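Local coordinates for flagellar regulatory protein C (Vibrio cholerae, PDB 4QHS) that probably hydrolyses ATP through its heptameric AAA+ domain to activate sigma-54-dependent transcription of flagellar genes in Vibrio cholerae, at residues Cys189-Lys192 and Asp193-Glu196; Pro229-Asn233 and Val234-Asp238; Lys162-Gln166 and Ala167-Arg171. One frame throughout, in Å; residues are numbered along the deposited sequence.

The three contacts illustrate how short-range side-chain interactions shape the ends of helices in a AAA+ domain. Contacts 1 and 2 both belong to the lid, and their centres are about 11 Å apart. They touch where CD1 of Ile195 packs 4.0 Å from NE1 of Trp230, and again where CB of Cys189 meets O of Pro229 at 3.3 Å. Contact 3 lies in the sigma-54 interaction domain, with its centre about 31 Å from that of contact 1 and about 28 Å from that of contact 2. Contact 2 borders the P-loop of its own chain; contacts 2 and 3 also send an arginine each to two different neighbouring subunits.

Contact 1 (Cys189-Lys192 and Asp193-Glu196); sequences CERK and DDIE
Two torsions bring Arg191 and Asp194 together at the entry to a lid helix. Arg191 holds CG between its backbone N and carbonyl carbon (chi1 43°) and then runs extended to NE, while Asp194 keeps CG beside its own backbone N (chi1 -81°), turning the carboxylate back toward the arginine. The two side chains cross at about a right angle. NH1 of Arg191 donates to OD2 of Asp194 over 3.0 Å in a nearly straight salt bridge. The oxygen lies in the guanidinium plane, at its edge, but is met on its anti side and from somewhat outside the carboxylate plane. The backbone closes the same loop, because N of Asp194 donates to O of Arg191 at 2.9 Å.

One residue further on, N of Ile195 reaches O of Lys192 at 3.2 Å, approaching from above the carbonyl plane. That carbonyl also accepts from a water at 2.6 Å, and the water in turn receives N of Glu196 at 2.9 Å, bridging groups four residues apart. Alongside, CD1 of Ile195 lies 4.1 Å from CG of Lys192, the two chains pointing the same way. OD2 of Asp194 is shared with Ser24 OG, while OD1 accepts from N of Ala20. Asp194 thus ties the loop into helix 195-208 to the region around the start of helix 23-35, and Ile195 packs on Leu226 of helix 219-226.

Contact 2 (Pro229-Asn233 and Val234-Asp238); sequences PWPGN and VRELD
Glu236 reaches back from the first turns of its helix to grip the loop that leads into it, and this is the tight side of the contact. With CG anti to its backbone N (chi1 -177°) and the chain extended beyond, OE1 accepts from N of Gly232 at 2.7 Å. The N-H meets the oxygen from above the carboxylate plane. CD of Pro231 comes within 3.4 Å of the same OE1, and OE2 turns to the hydroxyl of Tyr228. Gly232 has no side chain, which lets CB of Glu236 settle 3.6 Å from C of Gly232. N of Glu236 donates in return to O of Gly232 at 3.3 Å, and N of Leu237 to O of Asn233 at 3.1 Å, in the carbonyl plane. The Glu236 chain runs past the CE3-CZ3 edge of the Trp230 indole, its CG 3.6 Å from CZ3 of Trp230 and its carboxylate nearly perpendicular to the ring (88°). Over one face of the ring, toward its rim, sits CB of Leu237, while CD1 of Leu237 touches CH2 of Trp230 at 3.6 Å. NE1 of Trp230 is satisfied by O of Leu225.

The other side is looser. Pro231 is exposed, and Arg235 leads away from the loop, its CB 3.9 Å from O of Gly232. Its end is nevertheless fixed at the subunit interface, by a salt bridge to Glu172 and packing on Tyr176 of a neighbouring subunit. Its backbone bonds to Gly48 in the P-loop. The Gly-Asn-Val-Arg-Glu-Leu sequence entering this lid helix is the sensor II motif of sigma-54 activators, in which the arginine usually faces the nucleotide site.

Contact 3 (Lys162-Gln166 and Ala167-Arg171); sequences KQYVQ and AGHFR
A Schellman motif ends helix 161-166, and the chain turns through it before the next helix begins at residue 172. Tyr164 and His169 meet across this turn: N of His169 donates to O of Tyr164 at 3.0 Å, nearly along the C=O axis, and N of Gly168 donates to O of Val165 at 2.9 Å, from well above that carbonyl plane. Gly168 makes the reversal with positive phi (67°). The last regular helical bond, from N of Ala167 to O of Gln163, spans 2.7 Å.

Side chains pack against the turn. CB of His169 sits over the centre of the Tyr164 ring, 3.7 Å from its centroid, a CH-pi contact; the imidazole itself lies oblique to the phenol, its CD2 3.8 Å from CE1 of Tyr164. Phe170 meets the helix chiefly through its CB, 4.0 Å from CD2 of Tyr164 and 4.1 Å from CG2 of Val165. Its CG stands anti to the backbone N (chi1 -152°), which leads the ring on to Gln126 of helix 123-135, with CG2 of Val165 near the ring edge. CA of Val165 also points its hydrogen at O of Phe170. Arg171, the N-cap residue of helix 172-178, pairs with Asp173 and also bonds to O of Ala75 of a neighbouring subunit.

Chemically, the last-turn carbonyls of Tyr164 and Val165 are satisfied by the reversing backbone, while the tyrosine face takes the CB methylene of His169.

Contact 1 (Cys189-Lys192 and Asp193-Glu196)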
ATOM      1  N   CYS A 189      18.717  36.271  25.120  1.00 54.34           N
ATOM      2  CA  CYS A 189      18.422  37.668  24.956  1.00 63.16           C
ATOM      3  C   CYS A 189      17.549  38.169  26.071  1.00 70.42           C
ATOM      4  O   CYS A 189      17.302  39.350  26.192  1.00 65.59           O
ATOM      5  CB  CYS A 189      17.733  37.912  23.632  1.00 62.32           C
ATOM      6  SG  CYS A 189      16.082  37.318  23.547  1.00 69.03           S
ATOM      7  N   GLU A 190      17.081  37.255  26.894  1.00 76.33           N
ATOM      8  CA  GLU A 190      16.203  37.611  27.982  1.00 81.27           C
ATOM      9  C   GLU A 190      16.982  37.597  29.267  1.00 76.24           C
ATOM     10  O   GLU A 190      16.432  37.751  30.332  1.00 72.36           O
ATOM     11  CB  GLU A 190      15.022  36.652  28.045  1.00 83.93           C
ATOM     12  CG  GLU A 190      14.178  36.698  26.807  1.00 91.12           C
ATOM     13  CD  GLU A 190      12.889  35.949  26.936  1.00 95.98           C
ATOM     14  OE1 GLU A 190      12.375  35.845  28.049  1.00 97.31           O
ATOM     15  OE2 GLU A 190      12.369  35.475  25.915  1.00 98.67           O
ATOM     16  N   ARG A 191      18.283  37.420  29.157  1.00 67.49           N
ATOM     17  CA  ARG A 191      19.130  37.495  30.318  1.00 64.33           C
ATOM     18  C   ARG A 191      20.498  37.990  29.935  1.00 61.77           C
ATOM     19  O   ARG A 191      21.494  37.371  30.196  1.00 62.91           O
ATOM     20  CB  ARG A 191      19.219  36.150  30.986  1.00 70.09           C
ATOM     21  CG  ARG A 191      19.384  35.007  30.058  1.00 63.29           C
ATOM     22  CD  ARG A 191      19.711  33.787  30.826  1.00 63.05           C
ATOM     23  NE  ARG A 191      19.862  32.642  29.964  1.00 66.15           N
ATOM     24  CZ  ARG A 191      20.855  31.781  30.051  1.00 64.56           C
ATOM     25  NH1 ARG A 191      21.788  31.929  30.962  1.00 48.86           N
ATOM     26  NH2 ARG A 191      20.912  30.774  29.208  1.00 63.57           N
ATOM     27  N   LYS A 192      20.523  39.141  29.308  1.00 58.54           N
ATOM     28  CA  LYS A 192      21.721  39.670  28.730  1.00 59.35           C
ATOM     29  C   LYS A 192      22.880  39.664  29.681  1.00 53.32           C
ATOM     30  O   LYS A 192      23.996  39.585  29.267  1.00 52.62           O
ATOM     31  CB  LYS A 192      21.459  41.078  28.221  1.00 70.71           C
ATOM     32  CG  LYS A 192      21.118  41.163  26.745  1.00 78.46           C
ATOM     33  CD  LYS A 192      20.399  42.446  26.393  1.00 80.65           C
ATOM     34  CE  LYS A 192      20.029  42.483  24.936  1.00 80.25           C
ATOM     35  NZ  LYS A 192      19.979  43.867  24.413  1.00 80.61           N
ATOM     36  N   ASP A 193      22.602  39.744  30.965  1.00 54.56           N
ATOM     37  CA  ASP A 193      23.649  39.894  31.955  1.00 58.94           C
ATOM     38  C   ASP A 193      24.412  38.635  32.183  1.00 63.48           C
ATOM     39  O   ASP A 193      25.280  38.597  33.015  1.00 68.59           O
ATOM     40  CB  ASP A 193      23.085  40.358  33.288  1.00 56.15           C
ATOM     41  CG  ASP A 193      22.911  41.850  33.366  1.00 75.03           C
ATOM     42  OD1 ASP A 193      23.659  42.597  32.734  1.00 78.14           O
ATOM     43  OD2 ASP A 193      22.012  42.288  34.079  1.00 81.54           O
ATOM     44  N   ASP A 194      24.070  37.591  31.453  1.00 65.11           N
ATOM     45  CA  ASP A 194      24.718  36.308  31.637  1.00 62.33           C
ATOM     46  C   ASP A 194      25.787  36.106  30.595  1.00 52.61           C
ATOM     47  O   ASP A 194      26.713  35.362  30.782  1.00 50.11           O
ATOM     48  CB  ASP A 194      23.697  35.183  31.552  1.00 63.79           C
ATOM     49  CG  ASP A 194      22.948  34.978  32.829  1.00 72.29           C
ATOM     50  OD1 ASP A 194      23.404  35.450  33.869  1.00 73.91           O
ATOM     51  OD2 ASP A 194      21.891  34.345  32.805  1.00 74.78           O
ATOM     52  N   ILE A 195      25.632  36.818  29.501  1.00 52.34           N
ATOM     53  CA  ILE A 195      26.462  36.703  28.323  1.00 47.74           C
ATOM     54  C   ILE A 195      27.959  36.863  28.549  1.00 49.78           C
ATOM     55  O   ILE A 195      28.722  35.967  28.286  1.00 53.84           O
ATOM     56  CB  ILE A 195      25.970  37.674  27.288  1.00 52.71           C
ATOM     57  CG1 ILE A 195      24.669  37.172  26.712  1.00 57.03           C
ATOM     58  CG2 ILE A 195      26.922  37.810  26.193  1.00 47.95           C
ATOM     59  CD1 ILE A 195      23.878  38.212  26.071  1.00 57.31           C
ATOM     60  N   GLU A 196      28.382  37.998  29.059  1.00 51.42           N
ATOM     61  CA  GLU A 196      29.779  38.176  29.335  1.00 50.38           C
ATOM     62  C   GLU A 196      30.339  37.146  30.286  1.00 50.49           C
ATOM     63  O   GLU A 196      31.400  36.645  30.074  1.00 57.79           O
ATOM     64  CB  GLU A 196      30.080  39.593  29.795  1.00 55.24           C
ATOM     65  CG  GLU A 196      31.447  39.760  30.397  1.00 61.83           C
ATOM     66  CD  GLU A 196      31.853  41.195  30.539  1.00 74.17           C
ATOM     67  OE1 GLU A 196      30.993  42.063  30.404  1.00 76.13           O
ATOM     68  OE2 GLU A 196      33.036  41.463  30.775  1.00 76.61           O
TER
HETATM   69  O   HOH W   1      26.467  40.021  30.019  1.00 51.50           O

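Contact 2 (Pro229-Asn233 and Val234-Asp238)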
ATOM      1  N   PRO A 229      20.907  39.658  19.406  1.00 61.22           N
ATOM      2  CA  PRO A 229      19.750  38.966  19.971  1.00 54.21           C
ATOM      3  C   PRO A 229      19.912  37.472  20.221  1.00 53.76           C
ATOM      4  O   PRO A 229      19.057  36.891  20.835  1.00 53.68           O
ATOM      5  CB  PRO A 229      18.662  39.228  18.952  1.00 53.91           C
ATOM      6  CG  PRO A 229      19.320  39.642  17.796  1.00 61.25           C
ATOM      7  CD  PRO A 229      20.571  40.293  18.140  1.00 63.93           C
ATOM      8  N   TRP A 230      20.997  36.875  19.773  1.00 47.37           N
ATOM      9  CA  TRP A 230      21.281  35.463  20.003  1.00 41.89           C
ATOM     10  C   TRP A 230      20.188  34.473  19.658  1.00 51.74           C
ATOM     11  O   TRP A 230      19.770  33.711  20.472  1.00 61.44           O
ATOM     12  CB  TRP A 230      21.794  35.232  21.401  1.00 40.77           C
ATOM     13  CG  TRP A 230      23.023  35.938  21.591  1.00 53.64           C
ATOM     14  CD1 TRP A 230      23.202  37.052  22.299  1.00 52.70           C
ATOM     15  CD2 TRP A 230      24.277  35.623  21.016  1.00 50.04           C
ATOM     16  NE1 TRP A 230      24.479  37.456  22.224  1.00 54.24           N
ATOM     17  CE2 TRP A 230      25.172  36.591  21.437  1.00 50.47           C
ATOM     18  CE3 TRP A 230      24.728  34.609  20.188  1.00 50.76           C
ATOM     19  CZ2 TRP A 230      26.482  36.582  21.074  1.00 45.99           C
ATOM     20  CZ3 TRP A 230      26.006  34.602  19.825  1.00 53.61           C
ATOM     21  CH2 TRP A 230      26.887  35.574  20.267  1.00 54.70           C
ATOM     22  N   PRO A 231      19.764  34.471  18.418  1.00 51.04           N
ATOM     23  CA  PRO A 231      18.782  33.514  17.948  1.00 53.62           C
ATOM     24  C   PRO A 231      19.124  32.080  18.294  1.00 55.49           C
ATOM     25  O   PRO A 231      18.234  31.315  18.536  1.00 53.28           O
ATOM     26  CB  PRO A 231      18.808  33.711  16.443  1.00 53.02           C
ATOM     27  CG  PRO A 231      19.876  34.649  16.172  1.00 52.49           C
ATOM     28  CD  PRO A 231      20.147  35.403  17.369  1.00 42.69           C
ATOM     29  N   GLY A 232      20.391  31.731  18.334  1.00 47.81           N
ATOM     30  CA  GLY A 232      20.774  30.382  18.661  1.00 44.78           C
ATOM     31  C   GLY A 232      21.248  30.173  20.069  1.00 47.93           C
ATOM     32  O   GLY A 232      21.854  29.180  20.372  1.00 48.02           O
ATOM     33  N   ASN A 233      20.966  31.125  20.928  1.00 42.06           N
ATOM     34  CA  ASN A 233      21.353  31.031  22.313  1.00 53.02           C
ATOM     35  C   ASN A 233      22.778  30.593  22.584  1.00 52.65           C
ATOM     36  O   ASN A 233      23.686  31.048  21.937  1.00 51.40           O
ATOM     37  CB  ASN A 233      20.369  30.178  23.062  1.00 48.45           C
ATOM     38  CG  ASN A 233      19.058  30.848  23.199  1.00 54.98           C
ATOM     39  OD1 ASN A 233      18.899  31.720  24.024  1.00 56.94           O
ATOM     40  ND2 ASN A 233      18.119  30.483  22.375  1.00 46.95           N
ATOM     41  N   VAL A 234      22.963  29.740  23.567  1.00 47.01           N
ATOM     42  CA  VAL A 234      24.286  29.383  24.017  1.00 51.76           C
ATOM     43  C   VAL A 234      25.116  28.663  22.983  1.00 52.31           C
ATOM     44  O   VAL A 234      26.296  28.821  22.916  1.00 54.96           O
ATOM     45  CB  VAL A 234      24.215  28.553  25.273  1.00 54.44           C
ATOM     46  CG1 VAL A 234      25.564  28.194  25.745  1.00 51.53           C
ATOM     47  CG2 VAL A 234      23.526  29.324  26.317  1.00 56.20           C
ATOM     48  N   ARG A 235      24.486  27.886  22.134  1.00 47.92           N
ATOM     49  CA  ARG A 235      25.220  27.160  21.131  1.00 53.08           C
ATOM     50  C   ARG A 235      25.796  28.078  20.109  1.00 48.02           C
ATOM     51  O   ARG A 235      26.825  27.816  19.572  1.00 45.05           O
ATOM     52  CB  ARG A 235      24.328  26.145  20.436  1.00 53.43           C
ATOM     53  CG  ARG A 235      24.003  24.969  21.271  1.00 59.46           C
ATOM     54  CD  ARG A 235      23.693  23.792  20.437  1.00 57.20           C
ATOM     55  NE  ARG A 235      22.388  23.898  19.848  1.00 63.58           N
ATOM     56  CZ  ARG A 235      21.406  23.046  20.068  1.00 70.56           C
ATOM     57  NH1 ARG A 235      21.570  22.029  20.877  1.00 63.68           N
ATOM     58  NH2 ARG A 235      20.257  23.223  19.479  1.00 75.26           N
ATOM     59  N   GLU A 236      25.086  29.152  19.835  1.00 48.80           N
ATOM     60  CA  GLU A 236      25.536  30.128  18.888  1.00 41.71           C
ATOM     61  C   GLU A 236      26.685  30.858  19.511  1.00 39.20           C
ATOM     62  O   GLU A 236      27.640  31.138  18.863  1.00 53.84           O
ATOM     63  CB  GLU A 236      24.421  31.086  18.516  1.00 38.13           C
ATOM     64  CG  GLU A 236      24.797  32.083  17.480  1.00 53.14           C
ATOM     65  CD  GLU A 236      23.641  32.929  17.004  1.00 61.63           C
ATOM     66  OE1 GLU A 236      22.661  33.091  17.712  1.00 55.02           O
ATOM     67  OE2 GLU A 236      23.704  33.451  15.906  1.00 63.84           O
ATOM     68  N   LEU A 237      26.592  31.135  20.792  1.00 46.12           N
ATOM     69  CA  LEU A 237      27.615  31.890  21.477  1.00 50.33           C
ATOM     70  C   LEU A 237      28.876  31.086  21.505  1.00 46.64           C
ATOM     71  O   LEU A 237      29.937  31.595  21.264  1.00 41.68           O
ATOM     72  CB  LEU A 237      27.180  32.257  22.883  1.00 41.20           C
ATOM     73  CG  LEU A 237      28.211  32.921  23.773  1.00 48.78           C
ATOM     74  CD1 LEU A 237      28.590  34.232  23.190  1.00 55.44           C
ATOM     75  CD2 LEU A 237      27.666  33.137  25.125  1.00 47.46           C
ATOM     76  N   ASP A 238      28.732  29.813  21.774  1.00 37.06           N
ATOM     77  CA  ASP A 238      29.858  28.939  21.783  1.00 52.64           C
ATOM     78  C   ASP A 238      30.541  29.019  20.450  1.00 52.92           C
ATOM     79  O   ASP A 238      31.730  29.124  20.386  1.00 56.37           O
ATOM     80  CB  ASP A 238      29.443  27.519  22.079  1.00 51.75           C
ATOM     81  CG  ASP A 238      30.421  26.809  22.944  1.00 65.26           C
ATOM     82  OD1 ASP A 238      31.590  26.741  22.582  1.00 73.02           O
ATOM     83  OD2 ASP A 238      30.033  26.305  23.996  1.00 70.73           O
TER

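Contact 3 (Lys162-Gln166 and Ala167-Arg171)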
ATOM      1  N   LYS A 162       2.078  21.562  27.947  1.00 44.52           N
ATOM      2  CA  LYS A 162       0.632  21.680  28.130  1.00 43.39           C
ATOM      3  C   LYS A 162      -0.091  21.732  26.769  1.00 50.87           C
ATOM      4  O   LYS A 162      -1.112  21.067  26.571  1.00 51.31           O
ATOM      5  CB  LYS A 162       0.316  22.913  28.976  1.00 43.79           C
ATOM      6  CG  LYS A 162      -1.159  23.253  29.137  1.00 55.95           C
ATOM      7  CD  LYS A 162      -1.325  24.436  30.101  1.00 74.44           C
ATOM      8  CE  LYS A 162      -2.751  24.988  30.120  1.00 84.09           C
ATOM      9  NZ  LYS A 162      -3.727  24.054  30.760  1.00 90.44           N
ATOM     10  N   GLN A 163       0.449  22.488  25.818  1.00 44.00           N
ATOM     11  CA  GLN A 163      -0.200  22.570  24.514  1.00 45.73           C
ATOM     12  C   GLN A 163      -0.013  21.260  23.740  1.00 53.29           C
ATOM     13  O   GLN A 163      -0.921  20.813  23.035  1.00 45.45           O
ATOM     14  CB  GLN A 163       0.308  23.790  23.734  1.00 52.90           C
ATOM     15  CG  GLN A 163      -0.266  25.092  24.346  1.00 85.55           C
ATOM     16  CD  GLN A 163      -0.047  26.360  23.523  1.00 96.51           C
ATOM     17  OE1 GLN A 163      -0.999  26.937  22.977  1.00102.26           O
ATOM     18  NE2 GLN A 163       1.199  26.828  23.475  1.00 92.83           N
ATOM     19  N   TYR A 164       1.144  20.630  23.927  1.00 43.26           N
ATOM     20  CA  TYR A 164       1.443  19.333  23.336  1.00 40.95           C
ATOM     21  C   TYR A 164       0.450  18.267  23.833  1.00 48.56           C
ATOM     22  O   TYR A 164       0.024  17.388  23.077  1.00 43.91           O
ATOM     23  CB  TYR A 164       2.896  18.934  23.656  1.00 38.95           C
ATOM     24  CG  TYR A 164       3.592  18.196  22.532  1.00 54.93           C
ATOM     25  CD1 TYR A 164       3.475  18.622  21.215  1.00 61.51           C
ATOM     26  CD2 TYR A 164       4.375  17.073  22.789  1.00 52.73           C
ATOM     27  CE1 TYR A 164       4.109  17.942  20.179  1.00 66.00           C
ATOM     28  CE2 TYR A 164       5.017  16.395  21.768  1.00 57.94           C
ATOM     29  CZ  TYR A 164       4.882  16.829  20.464  1.00 69.42           C
ATOM     30  OH  TYR A 164       5.519  16.142  19.447  1.00 72.66           O
ATOM     31  N   VAL A 165       0.077  18.357  25.104  1.00 47.18           N
ATOM     32  CA  VAL A 165      -1.031  17.569  25.635  1.00 46.40           C
ATOM     33  C   VAL A 165      -2.325  17.867  24.878  1.00 53.40           C
ATOM     34  O   VAL A 165      -3.029  16.955  24.444  1.00 51.59           O
ATOM     35  CB  VAL A 165      -1.266  17.857  27.126  1.00 49.02           C
ATOM     36  CG1 VAL A 165      -2.589  17.260  27.600  1.00 41.32           C
ATOM     37  CG2 VAL A 165      -0.100  17.355  27.949  1.00 43.07           C
ATOM     38  N   GLN A 166      -2.627  19.151  24.722  1.00 44.33           N
ATOM     39  CA  GLN A 166      -3.861  19.566  24.066  1.00 47.09           C
ATOM     40  C   GLN A 166      -3.898  19.187  22.582  1.00 48.08           C
ATOM     41  O   GLN A 166      -4.961  19.056  22.003  1.00 50.26           O
ATOM     42  CB  GLN A 166      -4.067  21.074  24.216  1.00 49.11           C
ATOM     43  CG  GLN A 166      -4.466  21.501  25.607  1.00 49.40           C
ATOM     44  CD  GLN A 166      -4.371  23.011  25.797  1.00 71.43           C
ATOM     45  OE1 GLN A 166      -3.487  23.663  25.230  1.00 71.20           O
ATOM     46  NE2 GLN A 166      -5.287  23.576  26.591  1.00 65.07           N
ATOM     47  N   ALA A 167      -2.725  19.024  21.983  1.00 47.09           N
ATOM     48  CA  ALA A 167      -2.606  18.572  20.599  1.00 56.74           C
ATOM     49  C   ALA A 167      -2.708  17.040  20.479  1.00 59.25           C
ATOM     50  O   ALA A 167      -2.591  16.495  19.383  1.00 60.45           O
ATOM     51  CB  ALA A 167      -1.278  19.060  19.991  1.00 47.60           C
ATOM     52  N   GLY A 168      -2.928  16.360  21.604  1.00 52.14           N
ATOM     53  CA  GLY A 168      -3.004  14.903  21.630  1.00 54.70           C
ATOM     54  C   GLY A 168      -1.704  14.169  21.320  1.00 43.81           C
ATOM     55  O   GLY A 168      -1.723  13.049  20.830  1.00 55.01           O
ATOM     56  N   HIS A 169      -0.568  14.796  21.599  1.00 42.17           N
ATOM     57  CA  HIS A 169       0.723  14.167  21.352  1.00 43.40           C
ATOM     58  C   HIS A 169       1.428  13.794  22.649  1.00 40.49           C
ATOM     59  O   HIS A 169       2.487  13.177  22.635  1.00 49.56           O
ATOM     60  CB  HIS A 169       1.626  15.091  20.531  1.00 42.00           C
ATOM     61  CG  HIS A 169       1.071  15.447  19.192  1.00 53.03           C
ATOM     62  ND1 HIS A 169       0.545  14.507  18.331  1.00 63.20           N
ATOM     63  CD2 HIS A 169       0.955  16.642  18.563  1.00 61.82           C
ATOM     64  CE1 HIS A 169       0.119  15.110  17.234  1.00 66.81           C
ATOM     65  NE2 HIS A 169       0.361  16.404  17.347  1.00 61.02           N
ATOM     66  N   PHE A 170       0.857  14.184  23.778  1.00 45.65           N
ATOM     67  CA  PHE A 170       1.484  13.881  25.055  1.00 43.12           C
ATOM     68  C   PHE A 170       0.421  13.508  26.069  1.00 43.88           C
ATOM     69  O   PHE A 170      -0.618  14.148  26.143  1.00 37.50           O
ATOM     70  CB  PHE A 170       2.305  15.074  25.542  1.00 40.48           C
ATOM     71  CG  PHE A 170       3.470  14.698  26.434  1.00 42.28           C
ATOM     72  CD1 PHE A 170       4.662  14.212  25.891  1.00 40.15           C
ATOM     73  CD2 PHE A 170       3.389  14.861  27.803  1.00 35.98           C
ATOM     74  CE1 PHE A 170       5.751  13.876  26.710  1.00 36.49           C
ATOM     75  CE2 PHE A 170       4.460  14.535  28.623  1.00 40.91           C
ATOM     76  CZ  PHE A 170       5.653  14.040  28.071  1.00 31.63           C
ATOM     77  N   ARG A 171       0.671  12.454  26.827  1.00 39.09           N
ATOM     78  CA  ARG A 171      -0.285  12.019  27.830  1.00 39.68           C
ATOM     79  C   ARG A 171      -0.475  13.082  28.905  1.00 40.03           C
ATOM     80  O   ARG A 171       0.491  13.653  29.432  1.00 39.86           O
ATOM     81  CB  ARG A 171       0.163  10.702  28.496  1.00 37.99           C
ATOM     82  CG  ARG A 171       0.274   9.491  27.577  1.00 37.65           C
ATOM     83  CD  ARG A 171       0.673   8.268  28.402  1.00 37.77           C
ATOM     84  NE  ARG A 171      -0.358   7.965  29.395  1.00 40.18           N
ATOM     85  CZ  ARG A 171      -1.337   7.075  29.219  1.00 48.56           C
ATOM     86  NH1 ARG A 171      -1.413   6.377  28.086  1.00 39.65           N
ATOM     87  NH2 ARG A 171      -2.235   6.875  30.177  1.00 40.73           N
TER